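PDB 4DZH: amidohydrolase from Xanthomonas campestris pv. campestris, which probably acts as a zinc-dependent deaminase of adenosine-type nucleosides, with 5'-methylthioadenosine as a likely substrate. Local coordinates for residues Leu94-Met97 against Val98-Gln101; Leu398-Leu401 against Ile402-Gly406. All coordinates share one frame; numbering follows the deposited sequence.

Contact 1. Residues Leu94-Met97 against Val98-Gln101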
# COMPACT_ATOMS: atom_id res chain seq x y z
N LEU A 94 8.49 -11.95 12.96
CA LEU A 94 9.02 -12.40 14.24
C LEU A 94 8.39 -11.46 15.27
O LEU A 94 8.17 -10.27 14.98
CB LEU A 94 10.56 -12.20 14.26
CG LEU A 94 11.39 -12.97 13.22
CD1 LEU A 94 12.87 -12.63 13.29
CD2 LEU A 94 11.18 -14.48 13.31
N PRO A 95 8.10 -11.97 16.47
CA PRO A 95 7.57 -11.10 17.53
C PRO A 95 8.57 -10.00 17.97
O PRO A 95 9.79 -10.18 17.82
CB PRO A 95 7.25 -12.07 18.66
CG PRO A 95 8.12 -13.24 18.42
CD PRO A 95 8.34 -13.35 16.94
N LEU A 96 8.06 -8.89 18.49
CA LEU A 96 8.87 -7.70 18.78
C LEU A 96 10.18 -7.96 19.54
O LEU A 96 11.25 -7.50 19.11
CB LEU A 96 8.03 -6.66 19.54
CG LEU A 96 8.71 -5.35 19.93
CD1 LEU A 96 9.01 -4.48 18.72
CD2 LEU A 96 7.85 -4.59 20.93
N MET A 97 10.13 -8.68 20.65
CA MET A 97 11.35 -8.91 21.43
C MET A 97 12.36 -9.84 20.74
O MET A 97 13.56 -9.72 20.97
CB MET A 97 11.05 -9.33 22.88
CG MET A 97 10.37 -8.24 23.72
SD MET A 97 11.03 -6.55 23.48
CE MET A 97 12.52 -6.57 24.51
N VAL A 98 11.90 -10.76 19.89
CA VAL A 98 12.83 -11.61 19.13
C VAL A 98 13.47 -10.79 18.01
O VAL A 98 14.70 -10.86 17.76
CB VAL A 98 12.15 -12.84 18.51
CG1 VAL A 98 13.21 -13.73 17.82
CG2 VAL A 98 11.40 -13.62 19.56
N TRP A 99 12.61 -10.02 17.33
CA TRP A 99 13.01 -9.06 16.29
C TRP A 99 14.14 -8.18 16.82
O TRP A 99 15.22 -8.10 16.22
CB TRP A 99 11.79 -8.22 15.88
CG TRP A 99 11.96 -7.21 14.79
CD1 TRP A 99 12.17 -7.45 13.45
CD2 TRP A 99 11.88 -5.78 14.91
NE1 TRP A 99 12.24 -6.27 12.75
CE2 TRP A 99 12.07 -5.23 13.63
CE3 TRP A 99 11.68 -4.92 15.99
CZ2 TRP A 99 12.09 -3.86 13.40
CZ3 TRP A 99 11.69 -3.55 15.76
CH2 TRP A 99 11.88 -3.04 14.47
N LEU A 100 13.89 -7.54 17.96
CA LEU A 100 14.86 -6.61 18.54
C LEU A 100 16.10 -7.31 19.07
O LEU A 100 17.22 -7.08 18.60
CB LEU A 100 14.22 -5.82 19.66
CG LEU A 100 13.19 -4.83 19.15
CD1 LEU A 100 12.28 -4.36 20.27
CD2 LEU A 100 13.91 -3.65 18.51
N GLN A 101 15.89 -8.17 20.07
CA GLN A 101 17.01 -8.72 20.83
C GLN A 101 17.90 -9.65 20.01
O GLN A 101 19.11 -9.72 20.24
CB GLN A 101 16.51 -9.48 22.06
CG GLN A 101 15.81 -8.62 23.10
CD GLN A 101 15.51 -9.38 24.37
OE1 GLN A 101 15.72 -10.60 24.44
NE2 GLN A 101 15.03 -8.67 25.39
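Pro95 and Val98 meet at the start of helix 96-111, where Pro95 takes the N-cap position. The proline ring lies across the valine so that CG of Pro95 comes 3.5 Å from CG2 of Val98, tighter than an ordinary carbon contact. On another flank of this first turn, Leu96 and Leu100 run side by side and point the same way, with CD1 of Leu96 3.6 Å from CD1 of Leu100. CD1 of Leu96 also comes obliquely to the six-membered ring of Trp99, 3.8 Å from its CE3. Because CG of Leu96 stands anti to the backbone N (chi1 180°), its branch swings back towards the next turn although its CB starts out away from it. Leu94 and Trp99 occupy the two positions of a hydrophobic staple around the N-cap, but here they touch only loosely, CB to CB. The indole is buried, its NE1 making a weak hydrogen bond to the carbonyl of Ala319, and its side chain lies about 5 Å from a bound zinc ion. Pro95, by contrast, packs against Thr345 of the second subunit.

The backbone supplies the regular helical ladder: Trp99 N gives Pro95 O a nearly straight bond of 2.9 Å, and Leu100 N and Gln101 N bond to Leu96 O and Met97 O. At the exposed edge Met97 and Gln101 cross. The methionine chain is bent at chi2 (-41°) and chi3 (-80°), curving round so that its terminal methyl ends beside the amide nitrogen of the extended glutamine, CE of Met97 3.4 Å from NE2 of Gln101.

Contact 2. Residues Leu398-Leu401 against Ile402-Gly406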
# COMPACT_ATOMS: atom_id res chain seq x y z
N LEU A 398 -8.19 14.68 -5.06
CA LEU A 398 -7.74 14.35 -3.69
C LEU A 398 -7.90 12.84 -3.41
O LEU A 398 -6.97 12.20 -2.89
CB LEU A 398 -8.46 15.18 -2.62
CG LEU A 398 -8.15 16.66 -2.84
CD1 LEU A 398 -8.93 17.49 -1.85
CD2 LEU A 398 -6.65 16.94 -2.73
N SER A 399 -9.05 12.28 -3.77
CA SER A 399 -9.31 10.85 -3.70
C SER A 399 -8.22 10.08 -4.41
O SER A 399 -7.73 9.06 -3.92
CB SER A 399 -10.60 10.52 -4.47
OG SER A 399 -11.74 10.83 -3.69
N GLN A 400 -7.88 10.53 -5.61
CA GLN A 400 -6.89 9.82 -6.41
C GLN A 400 -5.51 9.80 -5.79
O GLN A 400 -4.80 8.80 -5.85
CB GLN A 400 -6.82 10.44 -7.80
CG GLN A 400 -6.79 9.33 -8.85
CD GLN A 400 -8.18 8.78 -9.10
OE1 GLN A 400 -8.95 8.47 -8.19
NE2 GLN A 400 -8.53 8.71 -10.42
N LEU A 401 -5.13 10.91 -5.16
CA LEU A 401 -3.79 10.97 -4.57
C LEU A 401 -3.68 10.04 -3.38
O LEU A 401 -2.60 9.45 -3.13
CB LEU A 401 -3.52 12.40 -4.10
CG LEU A 401 -3.22 13.30 -5.29
CD1 LEU A 401 -3.20 14.78 -4.80
CD2 LEU A 401 -1.93 12.98 -5.95
N ILE A 402 -4.77 9.87 -2.65
CA ILE A 402 -4.73 9.04 -1.45
C ILE A 402 -5.04 7.57 -1.71
O ILE A 402 -4.36 6.68 -1.16
CB ILE A 402 -5.69 9.62 -0.41
CG1 ILE A 402 -5.23 11.03 0.04
CG2 ILE A 402 -5.77 8.71 0.82
CD1 ILE A 402 -3.93 11.00 0.82
N TYR A 403 -6.05 7.28 -2.55
CA TYR A 403 -6.52 5.91 -2.66
C TYR A 403 -6.11 5.19 -3.92
O TYR A 403 -6.43 3.98 -4.08
CB TYR A 403 -8.04 5.87 -2.55
CG TYR A 403 -8.61 6.43 -1.23
CD1 TYR A 403 -8.24 5.89 0.00
CD2 TYR A 403 -9.49 7.52 -1.24
CE1 TYR A 403 -8.74 6.39 1.20
CE2 TYR A 403 -9.99 8.04 -0.04
CZ TYR A 403 -9.61 7.47 1.17
OH TYR A 403 -10.10 7.95 2.37
N ALA A 404 -5.46 5.87 -4.84
CA ALA A 404 -5.06 5.17 -6.09
C ALA A 404 -3.63 5.44 -6.59
O ALA A 404 -3.00 4.54 -7.20
CB ALA A 404 -6.07 5.48 -7.24
N ALA A 405 -3.11 6.66 -6.41
CA ALA A 405 -1.79 6.98 -6.91
C ALA A 405 -0.74 6.16 -6.20
O ALA A 405 -0.77 6.02 -4.96
CB ALA A 405 -1.51 8.46 -6.68
N GLY A 406 0.20 5.63 -6.97
CA GLY A 406 1.39 5.03 -6.40
C GLY A 406 2.57 5.97 -6.41
O GLY A 406 2.63 6.92 -7.18
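Tyr403 and Ser399 meet through the tyrosine ring: Ser399 O approaches obliquely, 3.6 Å from CD2 of Tyr403, while CG2 of Ile402 sits 3.7 Å above one ring face, displaced towards its rim. CG of Tyr403 stands anti to its carbonyl carbon (chi1 -60°), on the backbone N side, which brings the ring alongside Ser399 O. Lys293 of the second subunit forms a cation-pi pair with the same ring. The phenol OH is gripped twice, by Lys338 and by Asp93 of the second subunit, which fixes the ring's outer end. The Gln400 side chain leaves the backbone pointing away from 402-406, and NE2 of its flat amide donates to the carbonyls of Thr391 and Pro393.

All this belongs to the last turn of helix 397-403, where the bonding pattern changes. Tyr403 N still makes a regular i to i+4 bond to Ser399 O, 2.8 Å long. Gln400 O then takes two donors: Ala404 N at 3.2 Å, lying above the carbonyl plane, and Ala405 N at 2.8 Å, nearly along the C=O axis. The second is an i to i+5, pi-turn bond. Ala405 turns its methyl back towards this doubly bonded carbonyl, CB standing 3.4 Å from Gln400 O, while the hydroxyl of Ser399 bonds to Asp92 of the second subunit.

Overall arrangement
Contacts 1 and 2 never touch within a chain: their centres are 34 Å apart and their nearest atoms about 24 Å. Contact 1 follows strand 69-80, at whose end the zinc ligands His79 and His81 sit, and its Trp99 side chain comes about 4 Å from an unidentified bound molecule as well as close to zinc, consistent with a place on the wall of the active-site pocket. Contact 2 is more deeply buried, with the Tyr403 side chain about 7 Å from a magnesium ion. The dimer brings the two regions together: Asp92 and Asp93 of one subunit, directly ahead of its 94-97 segment, hydrogen-bond to Ser399 and Tyr403 of the other.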